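Local coordinates for antigen TpF1 (Treponema pallidum, PDB 2FJC), which is a mini-ferritin of the Dps family that binds ferric iron and probably oxidises iron within a shell of twelve subunits, at residues L50-E53 with Y54-V58; E111-S114 with T115-Q119. All coordinates share one frame; numbering follows the deposited sequence.

Interaction 1 of 2, residues L50-E53 with Y54-V58; sequences LLEE and YYVSV
Two tyrosine rings, Y54 and Y55, fold back over the preceding turn: L50 covers one face of the Y54 ring and E52 one face of the Y55 ring. On one face of the Y54 ring lie both the carbonyl oxygen and the isobutyl group of L50: the oxygen sits above the plane, offset toward the rim near CG, while L50 CD1 makes a CH-pi contact 4.0 Å from the ring centroid. That methyl comes closest at the phenol end, L50 CD1 to Y54 CZ being 3.6 Å. L50 CG stands opposite its own backbone nitrogen (chi1 173°), which carries the branch along the helix to meet the ring. L51 CD1 adds an oblique touch on Y54 CD2.

The Y55 ring has E52 CA over one face, 3.6 Å from its centroid. The ring reaches there because CG lies between the backbone N and the carbonyl carbon (chi1 66°). The extended side chain of E52 runs obliquely across toward the hydroxyl end, with E52 CG 3.6 Å from Y55 CZ and the carboxylate plane turned 55° from the ring.

Beneath both contacts run i to i+4 helical bonds, such as Y55 N to L51 O at 2.9 Å. Y54 meets F110 edge-to-face and touches helices 8-38 and 130-154; the Y55 side chain stacks on H33, packs against D63 of a neighbouring subunit and comes within about 4 Å of a bound iron(III) ion. D63 and E67 bind the metal, and with D63 of the neighbouring subunit against Y55 the arrangement is consistent with the iron site between subunits characteristic of Dps mini-ferritins.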
loop_
_atom_site.group_PDB
_atom_site.type_symbol
_atom_site.label_atom_id
_atom_site.label_comp_id
_atom_site.label_asym_id
_atom_site.label_seq_id
_atom_site.Cartn_x
_atom_site.Cartn_y
_atom_site.Cartn_z
ATOM N N LEU B 50 -19.474 14.618 4.057
ATOM C CA LEU B 50 -19.999 14.625 2.703
ATOM C C LEU B 50 -19.682 15.974 2.044
ATOM O O LEU B 50 -19.250 16.030 0.892
ATOM C CB LEU B 50 -21.508 14.403 2.713
ATOM C CG LEU B 50 -22.228 14.546 1.368
ATOM C CD1 LEU B 50 -21.762 13.479 0.423
ATOM C CD2 LEU B 50 -23.722 14.421 1.567
ATOM N N LEU B 51 -19.897 17.053 2.787
ATOM C CA LEU B 51 -19.639 18.391 2.292
ATOM C C LEU B 51 -18.174 18.548 1.884
ATOM O O LEU B 51 -17.856 19.221 0.893
ATOM C CB LEU B 51 -20.005 19.421 3.368
ATOM C CG LEU B 51 -21.387 20.094 3.362
ATOM C CD1 LEU B 51 -22.241 19.597 2.202
ATOM C CD2 LEU B 51 -22.067 19.860 4.692
ATOM N N GLU B 52 -17.277 17.934 2.650
ATOM C CA GLU B 52 -15.863 18.015 2.330
ATOM C C GLU B 52 -15.606 17.266 1.025
ATOM O O GLU B 52 -14.879 17.750 0.164
ATOM C CB GLU B 52 -15.013 17.426 3.456
ATOM C CG GLU B 52 -13.534 17.328 3.114
ATOM C CD GLU B 52 -12.677 16.914 4.303
ATOM O OE1 GLU B 52 -13.108 16.033 5.079
ATOM O OE2 GLU B 52 -11.565 17.466 4.452
ATOM N N GLU B 53 -16.199 16.086 0.881
ATOM C CA GLU B 53 -16.032 15.313 -0.348
ATOM C C GLU B 53 -16.444 16.215 -1.502
ATOM O O GLU B 53 -15.761 16.286 -2.523
ATOM C CB GLU B 53 -16.927 14.072 -0.348
ATOM C CG GLU B 53 -16.388 12.880 0.404
ATOM C CD GLU B 53 -17.391 11.734 0.467
ATOM O OE1 GLU B 53 -17.998 11.394 -0.586
ATOM O OE2 GLU B 53 -17.567 11.170 1.575
ATOM N N TYR B 54 -17.561 16.915 -1.320
ATOM C CA TYR B 54 -18.067 17.810 -2.344
ATOM C C TYR B 54 -17.108 18.929 -2.705
ATOM O O TYR B 54 -16.828 19.146 -3.888
ATOM C CB TYR B 54 -19.407 18.428 -1.929
ATOM C CG TYR B 54 -20.597 17.485 -1.977
ATOM C CD1 TYR B 54 -20.540 16.277 -2.689
ATOM C CD2 TYR B 54 -21.798 17.819 -1.347
ATOM C CE1 TYR B 54 -21.649 15.428 -2.770
ATOM C CE2 TYR B 54 -22.914 16.979 -1.429
ATOM C CZ TYR B 54 -22.831 15.791 -2.137
ATOM O OH TYR B 54 -23.929 14.969 -2.213
ATOM N N TYR B 55 -16.597 19.652 -1.714
ATOM C CA TYR B 55 -15.714 20.742 -2.075
ATOM C C TYR B 55 -14.379 20.268 -2.622
ATOM O O TYR B 55 -13.724 20.993 -3.363
ATOM C CB TYR B 55 -15.559 21.768 -0.926
ATOM C CG TYR B 55 -14.866 21.364 0.370
ATOM C CD1 TYR B 55 -13.525 20.975 0.389
ATOM C CD2 TYR B 55 -15.521 21.519 1.601
ATOM C CE1 TYR B 55 -12.848 20.764 1.596
ATOM C CE2 TYR B 55 -14.862 21.311 2.808
ATOM C CZ TYR B 55 -13.526 20.938 2.801
ATOM O OH TYR B 55 -12.867 20.767 3.997
ATOM N N VAL B 56 -13.982 19.048 -2.281
ATOM C CA VAL B 56 -12.740 18.501 -2.808
ATOM C C VAL B 56 -13.014 18.238 -4.283
ATOM O O VAL B 56 -12.210 18.560 -5.151
ATOM C CB VAL B 56 -12.350 17.165 -2.102
ATOM C CG1 VAL B 56 -11.353 16.393 -2.957
ATOM C CG2 VAL B 56 -11.753 17.463 -0.712
ATOM N N SER B 57 -14.174 17.660 -4.556
ATOM C CA SER B 57 -14.572 17.362 -5.915
ATOM C C SER B 57 -14.768 18.657 -6.713
ATOM O O SER B 57 -14.389 18.753 -7.880
ATOM C CB SER B 57 -15.864 16.561 -5.906
ATOM O OG SER B 57 -16.378 16.440 -7.220
ATOM N N VAL B 58 -15.358 19.657 -6.074
ATOM C CA VAL B 58 -15.596 20.927 -6.726
ATOM C C VAL B 58 -14.289 21.615 -7.098
ATOM O O VAL B 58 -14.158 22.166 -8.197
ATOM C CB VAL B 58 -16.427 21.873 -5.812
ATOM C CG1 VAL B 58 -16.231 23.321 -6.229
ATOM C CG2 VAL B 58 -17.906 21.502 -5.882
#

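Interaction 2 of 2, residues E111-S114 with T115-Q119; sequences EYLS and TRFSQ
E111 meets T115 one helical turn on: its carbonyl oxygen takes the backbone N-H of T115, and T115 CG2 rests 3.3 Å from that same E111 O. The E111 carboxylate turns to K107, with which it forms a salt bridge.

At Y112, R116 CG lies over one face of the ring in a CH-pi contact, 4.0 Å from the centroid and 17° off the normal, so the aliphatic part of the arginine, rather than its guanidinium, covers the phenol. A bend at chi2 brings R116 CD to 3.1 Å from Y112 OH, whose hydrogen-bonding partner is D24, and a second bend at chi3 turns NE and the guanidinium onward. The carbonyl of Y112 serves two donors, R116 N and, at 3.0 Å, the hydroxyl T115 OG1, which is turned back by a chi1 of 68°.

L113 and F117 run side by side in the same direction, L113 CB touching F117 CE2 at 3.8 Å, alongside the backbone bond from F117 N to L113 O, 2.7 Å.

At S114 the carbonyl oxygen is gripped from opposite faces of its plane by S118 N and S118 OG, the hydroxyl standing 3.1 Å from S114 O.

Within the four-helix bundle of the ferritin-like fold, L113 packs on D24, L25 and L28 of helix 8-38, which also supplies H21 to the F117 ring, while F117 presses on I139, L140 and L143 of helix 130-154.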
loop_
_atom_site.group_PDB
_atom_site.type_symbol
_atom_site.label_atom_id
_atom_site.label_comp_id
_atom_site.label_asym_id
_atom_site.label_seq_id
_atom_site.Cartn_x
_atom_site.Cartn_y
_atom_site.Cartn_z
ATOM N N GLU B 111 -27.664 21.512 -9.352
ATOM C CA GLU B 111 -28.569 21.476 -10.490
ATOM C C GLU B 111 -28.319 22.684 -11.388
ATOM O O GLU B 111 -28.335 22.565 -12.609
ATOM C CB GLU B 111 -30.024 21.437 -10.008
ATOM C CG GLU B 111 -30.361 20.154 -9.263
ATOM C CD GLU B 111 -31.726 20.187 -8.590
ATOM O OE1 GLU B 111 -32.061 21.214 -7.968
ATOM O OE2 GLU B 111 -32.455 19.177 -8.665
ATOM N N TYR B 112 -28.078 23.841 -10.785
ATOM C CA TYR B 112 -27.795 25.025 -11.571
ATOM C C TYR B 112 -26.521 24.774 -12.377
ATOM O O TYR B 112 -26.486 25.055 -13.573
ATOM C CB TYR B 112 -27.635 26.256 -10.670
ATOM C CG TYR B 112 -26.864 27.392 -11.303
ATOM C CD1 TYR B 112 -25.471 27.435 -11.239
ATOM C CD2 TYR B 112 -27.523 28.425 -11.975
ATOM C CE1 TYR B 112 -24.750 28.475 -11.826
ATOM C CE2 TYR B 112 -26.811 29.472 -12.567
ATOM C CZ TYR B 112 -25.422 29.486 -12.488
ATOM O OH TYR B 112 -24.694 30.493 -13.087
ATOM N N LEU B 113 -25.483 24.241 -11.733
ATOM C CA LEU B 113 -24.233 23.946 -12.441
ATOM C C LEU B 113 -24.468 22.937 -13.552
ATOM O O LEU B 113 -23.924 23.064 -14.645
ATOM C CB LEU B 113 -23.166 23.379 -11.495
ATOM C CG LEU B 113 -22.385 24.371 -10.634
ATOM C CD1 LEU B 113 -21.408 23.625 -9.753
ATOM C CD2 LEU B 113 -21.653 25.348 -11.534
ATOM N N SER B 114 -25.281 21.931 -13.263
ATOM C CA SER B 114 -25.579 20.897 -14.233
ATOM C C SER B 114 -26.176 21.466 -15.521
ATOM O O SER B 114 -25.746 21.102 -16.614
ATOM C CB SER B 114 -26.533 19.876 -13.626
ATOM O OG SER B 114 -26.730 18.776 -14.498
ATOM N N THR B 115 -27.162 22.354 -15.407
ATOM C CA THR B 115 -27.754 22.917 -16.606
ATOM C C THR B 115 -26.723 23.807 -17.323
ATOM O O THR B 115 -26.650 23.821 -18.552
ATOM C CB THR B 115 -29.040 23.725 -16.287
ATOM O OG1 THR B 115 -28.701 24.902 -15.552
ATOM C CG2 THR B 115 -30.002 22.891 -15.459
ATOM N N ARG B 116 -25.914 24.531 -16.561
ATOM C CA ARG B 116 -24.910 25.379 -17.179
ATOM C C ARG B 116 -23.842 24.540 -17.884
ATOM O O ARG B 116 -23.438 24.855 -18.999
ATOM C CB ARG B 116 -24.271 26.312 -16.148
ATOM C CG ARG B 116 -25.271 27.314 -15.585
ATOM C CD ARG B 116 -24.711 28.725 -15.595
ATOM N NE ARG B 116 -24.368 29.167 -16.943
ATOM C CZ ARG B 116 -25.253 29.334 -17.921
ATOM N NH1 ARG B 116 -24.852 29.737 -19.120
ATOM N NH2 ARG B 116 -26.542 29.106 -17.697
ATOM N N PHE B 117 -23.400 23.464 -17.243
ATOM C CA PHE B 117 -22.392 22.594 -17.840
ATOM C C PHE B 117 -22.927 21.912 -19.088
ATOM O O PHE B 117 -22.197 21.718 -20.057
ATOM C CB PHE B 117 -21.918 21.524 -16.853
ATOM C CG PHE B 117 -20.926 22.023 -15.836
ATOM C CD1 PHE B 117 -19.778 22.691 -16.231
ATOM C CD2 PHE B 117 -21.127 21.801 -14.482
ATOM C CE1 PHE B 117 -18.846 23.127 -15.294
ATOM C CE2 PHE B 117 -20.200 22.235 -13.543
ATOM C CZ PHE B 117 -19.058 22.900 -13.952
ATOM N N SER B 118 -24.202 21.539 -19.063
ATOM C CA SER B 118 -24.814 20.893 -20.213
ATOM C C SER B 118 -24.776 21.798 -21.446
ATOM O O SER B 118 -24.586 21.321 -22.560
ATOM C CB SER B 118 -26.257 20.505 -19.905
ATOM O OG SER B 118 -26.312 19.333 -19.121
ATOM N N GLN B 119 -24.954 23.099 -21.248
ATOM C CA GLN B 119 -24.925 24.018 -22.375
ATOM C C GLN B 119 -23.536 23.984 -22.996
ATOM O O GLN B 119 -23.391 23.993 -24.217
ATOM C CB GLN B 119 -25.261 25.441 -21.927
ATOM C CG GLN B 119 -26.563 25.534 -21.162
ATOM C CD GLN B 119 -26.835 26.933 -20.645
ATOM O OE1 GLN B 119 -25.927 27.624 -20.170
ATOM N NE2 GLN B 119 -28.094 27.355 -20.720
#

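How the interactions relate
From the N terminus, helix 8-38 leads into helix 44-71, which carries interaction 1; the chain then passes through the short helix 80-86 before helix 99-127, where interaction 2 lies, and ends in helix 130-154. Each contact spans consecutive turns of its own helix, so neither closes a loop, and the two follow in series without nesting or crossing. The centres of interaction 1 and interaction 2 are about 18 Å apart. The nearest atoms of interaction 1 and interaction 2 are about 6 Å apart. What joins them is the four-helix bundle: both pack on helices 8-38 and 130-154, and F110, just before interaction 2, reaches Y54. Interaction 1 also faces neighbouring subunits; interaction 2 stays within its own chain.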